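Local coordinates for protein pectate lyase (Cellvibrio cellulosa, PDB 1GXM) that probably cleaves polygalacturonic acid (pectate) by anti-beta-elimination through this catalytic module, one piece of a longer protein, at residues Pro203-Ala206 with Glu210-Ser213; Thr30-Ser35 with Asp55-Gly60. All blocks are in the same frame, centred on the assembly; numbering follows the deposited sequence. Where two conformers were deposited one is given.

Contact 1 of 2, residues Pro203-Ala206 with Glu210-Ser213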
# COMPACT_ATOMS: atom_id res chain seq x y z
N PRO A 203 -15.30 0.48 5.63
CA PRO A 203 -14.61 1.70 5.22
C PRO A 203 -14.64 2.74 6.29
O PRO A 203 -15.63 2.92 6.98
CB PRO A 203 -15.40 2.16 4.01
CG PRO A 203 -15.95 0.88 3.45
CD PRO A 203 -16.33 0.07 4.66
N LYS A 204 -13.54 3.45 6.42
CA LYS A 204 -13.39 4.51 7.40
C LYS A 204 -12.85 5.77 6.74
O LYS A 204 -12.31 5.74 5.64
CB LYS A 204 -12.40 4.12 8.50
CG LYS A 204 -12.78 2.87 9.24
CD LYS A 204 -14.05 3.00 10.07
CE LYS A 204 -14.35 1.71 10.73
NZ LYS A 204 -15.63 1.75 11.54
N LYS A 205 -13.01 6.88 7.45
CA LYS A 205 -12.35 8.13 7.11
C LYS A 205 -10.93 8.13 7.65
O LYS A 205 -10.56 7.33 8.51
CB LYS A 205 -13.06 9.33 7.75
CG LYS A 205 -14.56 9.43 7.56
CD LYS A 205 -15.14 10.67 8.26
CE LYS A 205 -16.66 10.67 8.37
NZ LYS A 205 -17.34 10.92 7.08
N ALA A 206 -10.12 9.04 7.14
CA ALA A 206 -8.80 9.30 7.68
C ALA A 206 -8.73 10.78 8.03
O ALA A 206 -9.44 11.22 8.95
CB ALA A 206 -7.68 8.83 6.76
N GLU A 210 -10.45 12.88 3.55
CA GLU A 210 -10.30 11.49 3.16
C GLU A 210 -11.48 10.70 3.70
O GLU A 210 -11.46 10.24 4.82
CB GLU A 210 -8.97 10.95 3.67
CG GLU A 210 -7.82 11.63 2.96
CD GLU A 210 -6.46 11.32 3.51
OE1 GLU A 210 -6.32 11.06 4.71
OE2 GLU A 210 -5.51 11.35 2.71
N LEU A 211 -12.51 10.58 2.90
CA LEU A 211 -13.78 10.05 3.36
C LEU A 211 -13.91 8.59 3.01
O LEU A 211 -13.16 8.03 2.23
CB LEU A 211 -14.90 10.87 2.75
CG LEU A 211 -14.86 12.37 2.96
CD1 LEU A 211 -16.12 12.99 2.41
CD2 LEU A 211 -14.75 12.71 4.42
N GLU A 212 -14.94 7.98 3.55
CA GLU A 212 -15.30 6.62 3.22
C GLU A 212 -15.63 6.55 1.74
O GLU A 212 -16.40 7.34 1.23
CB GLU A 212 -16.51 6.14 4.02
CG GLU A 212 -16.41 6.38 5.54
CD GLU A 212 -17.00 7.72 5.98
OE1 GLU A 212 -16.89 8.76 5.28
OE2 GLU A 212 -17.61 7.77 7.08
N SER A 213 -15.05 5.56 1.09
CA SER A 213 -14.99 5.55 -0.35
C SER A 213 -14.32 4.31 -0.85
O SER A 213 -13.68 3.60 -0.08
CB SER A 213 -14.20 6.74 -0.84
OG SER A 213 -12.93 6.77 -0.23
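The carboxylate of Glu212 has the side chain of Lys205 arched across one face: Lys205 CG lies over it, 3.4 Å from Glu212 CD, while the ammonium comes round to the oxygens. There Lys205 NZ forms a salt bridge with Glu212 OE1 at 2.8 Å, on the syn side and 19° out of the carboxylate plane; its bond to OE2 is weak. The bend that brings NZ down is the last torsion of the lysine (chi4 -73°), after an extended middle. Glu212 folds back at chi2 (91°) to present the face. The second carboxylate, that of Glu210, meets Ala206 CB obliquely, off its plane, at 3.3 Å from OE1; its OE2 is held by Arg207, from the short link between the segments, and by Tyr312. Between these two side-chain meetings runs the backbone bond from Ala206 N to Glu210 O, 2.9 Å long, and Lys205 CA adds a CA-H...O contact to the same oxygen at 3.2 Å. At the other end Pro203 CB rests on Glu212 CB at 4.1 Å. These are the two arms of one loop between strands 195-196 and 214-215, running antiparallel with Lys205 beside Leu211 but forming no regular strand; Lys204 and Gln195 anchor the loop to the first of those strands. Its chemistry is divided: an ion pair at the surface, whose methylene-over-carboxylate packing should limit rotation of the acid, and a buried acid whose charge is probably balanced by Arg207.

Contact 2 of 2, residues Thr30-Ser35 with Asp55-Gly60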
# COMPACT_ATOMS: atom_id res chain seq x y z
N THR A 30 17.61 -0.92 -3.16
CA THR A 30 18.63 0.11 -3.38
C THR A 30 18.07 1.51 -3.25
O THR A 30 18.46 2.41 -3.98
CB THR A 30 19.29 -0.07 -4.76
OG1 THR A 30 18.32 0.05 -5.81
CG2 THR A 30 19.89 -1.45 -4.91
N LYS A 31 17.14 1.72 -2.31
CA LYS A 31 16.49 3.02 -2.17
C LYS A 31 17.52 4.11 -1.90
O LYS A 31 17.40 5.21 -2.44
CB LYS A 31 15.46 3.01 -1.04
CG LYS A 31 14.66 4.30 -0.91
CD LYS A 31 13.61 4.44 -2.00
CE LYS A 31 13.39 5.88 -2.43
NZ LYS A 31 13.24 6.82 -1.28
N TRP A 32 18.48 3.81 -1.03
CA TRP A 32 19.55 4.74 -0.71
C TRP A 32 20.86 4.08 -1.06
O TRP A 32 20.95 2.87 -1.18
CB TRP A 32 19.55 5.09 0.77
CG TRP A 32 18.25 5.63 1.25
CD1 TRP A 32 17.82 6.92 1.17
CD2 TRP A 32 17.19 4.89 1.85
NE1 TRP A 32 16.56 7.03 1.71
CE2 TRP A 32 16.15 5.80 2.13
CE3 TRP A 32 17.03 3.55 2.20
CZ2 TRP A 32 14.97 5.41 2.73
CZ3 TRP A 32 15.85 3.17 2.82
CH2 TRP A 32 14.83 4.10 3.06
N SER A 33 21.89 4.90 -1.17
CA SER A 33 23.23 4.38 -1.37
C SER A 33 23.59 3.53 -0.16
O SER A 33 23.18 3.80 0.97
CB SER A 33 24.23 5.53 -1.55
OG SER A 33 23.83 6.39 -2.61
N ALA A 34 24.35 2.47 -0.38
CA ALA A 34 24.78 1.63 0.74
C ALA A 34 25.56 2.42 1.80
O ALA A 34 25.65 2.01 2.97
CB ALA A 34 25.61 0.46 0.24
N SER A 35 26.11 3.56 1.40
CA SER A 35 26.81 4.47 2.32
C SER A 35 25.90 5.02 3.42
O SER A 35 26.37 5.55 4.42
CB SER A 35 27.44 5.63 1.53
OG SER A 35 26.46 6.52 1.02
N ASP A 55 15.20 12.39 6.55
CA ASP A 55 15.98 12.67 5.34
C ASP A 55 17.33 11.95 5.43
O ASP A 55 18.34 12.56 5.74
CB ASP A 55 16.18 14.18 5.20
CG ASP A 55 16.73 14.59 3.84
OD1 ASP A 55 17.06 13.72 2.99
OD2 ASP A 55 16.89 15.80 3.54
N TYR A 56 17.33 10.65 5.14
CA TYR A 56 18.52 9.83 5.36
C TYR A 56 19.70 10.25 4.52
O TYR A 56 20.82 9.98 4.90
CB TYR A 56 18.26 8.37 5.09
CG TYR A 56 17.18 7.78 5.95
CD1 TYR A 56 17.32 7.74 7.33
CD2 TYR A 56 16.03 7.26 5.39
CE1 TYR A 56 16.33 7.18 8.12
CE2 TYR A 56 15.06 6.69 6.16
CZ TYR A 56 15.20 6.67 7.52
OH TYR A 56 14.21 6.12 8.30
N ASN A 57 19.44 10.87 3.38
CA ASN A 57 20.50 11.34 2.51
C ASN A 57 21.21 12.58 3.03
O ASN A 57 22.30 12.90 2.55
CB ASN A 57 19.96 11.59 1.11
CG ASN A 57 19.70 10.31 0.37
OD1 ASN A 57 20.39 9.31 0.57
ND2 ASN A 57 18.67 10.30 -0.48
N SER A 58 20.62 13.27 4.00
CA SER A 58 21.26 14.47 4.55
C SER A 58 21.68 14.36 6.02
O SER A 58 22.69 14.92 6.42
CB SER A 58 20.37 15.71 4.34
OG SER A 58 19.06 15.52 4.83
N VAL A 59 20.93 13.62 6.82
CA VAL A 59 21.17 13.60 8.25
C VAL A 59 22.29 12.65 8.65
O VAL A 59 22.58 11.67 7.97
CB VAL A 59 19.88 13.27 9.09
CG1 VAL A 59 18.77 14.26 8.79
CG2 VAL A 59 19.41 11.83 8.86
N GLY A 60 22.90 12.96 9.79
CA GLY A 60 23.82 12.09 10.46
C GLY A 60 23.05 11.05 11.24
O GLY A 60 21.81 11.00 11.23
O HOH W 1 17.56 8.10 -2.09
O HOH W 2 15.34 9.67 2.48
O HOH W 3 21.49 7.72 -1.25
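An edge-to-face aromatic pair, flanked by bridging waters, joins two surface loops in the alpha-helical toroid of the family 10 polysaccharide lyases. Loop 30-35 connects helix 20-28 to helix 37-42; loop 55-60 comes after helix 37-42. Tyr56 turns its edge to the face of Trp32, with the planes at 87° and the centroid of the six-membered ring of Trp32 5.1 Å from that of the Tyr56 ring. The approach is offset: Tyr56 CD2 sits toward the rim of the indole, 3.4 Å from Trp32 CZ2. Tyr56 CB covers the five-membered ring in a CH-pi contact, so the stem and the ring edge of the tyrosine share one indole face. Having CG anti to the carbonyl carbon (chi1 -60°) carries the Tyr56 ring out over the indole, edge first, and Glu79 holds the phenol hydroxyl at the far end. Trp32 NE1 donates to water 2, whose further bond from Tyr56 N is weak. Phe82 adds a further edge-to-face partner to Trp32, and Val40 of helix 37-42 touches both Trp32 and Tyr56, which ties the pair to the helices beneath. A glycerol close to Trp32 probably came from the crystallisation liquor.

Tyr56 and Asn57 occupy the middle of a type I turn, in which Asp55 O accepts from both Ser58 N and Val59 N. This turn carries the Asn57 amide to the edge of the indole, its plane 69° from the ring, with OD1 3.6 Å from Trp32 CD1. Both ends of the amide reach the other loop through water: Asn57 ND2 donates to water 1, which donates to Lys31 O, and Asn57 OD1 accepts from water 3, at 2.7 Å, while that water accepts from Ser33 N at 2.8 Å.

In the fold
Both contacts are made by loops and are partly buried, each with buried members (Glu210 and Leu211 in contact 1, Tyr56 in contact 2) beside exposed ones (Lys205, Asn57). They share no element and do not touch, lying on opposite sides of the chain's centre. Contact 2 is further out, its centre about 22 Å from the centre of the chain, against about 15 Å for that of contact 1. It links loops around helix 37-42, whereas contact 1 folds a single later loop back on itself. Direct polar bonds and charge join the segments of contact 1. In contact 2 no direct hydrogen bond crosses; aromatic packing does the joining, and water carries the polar links.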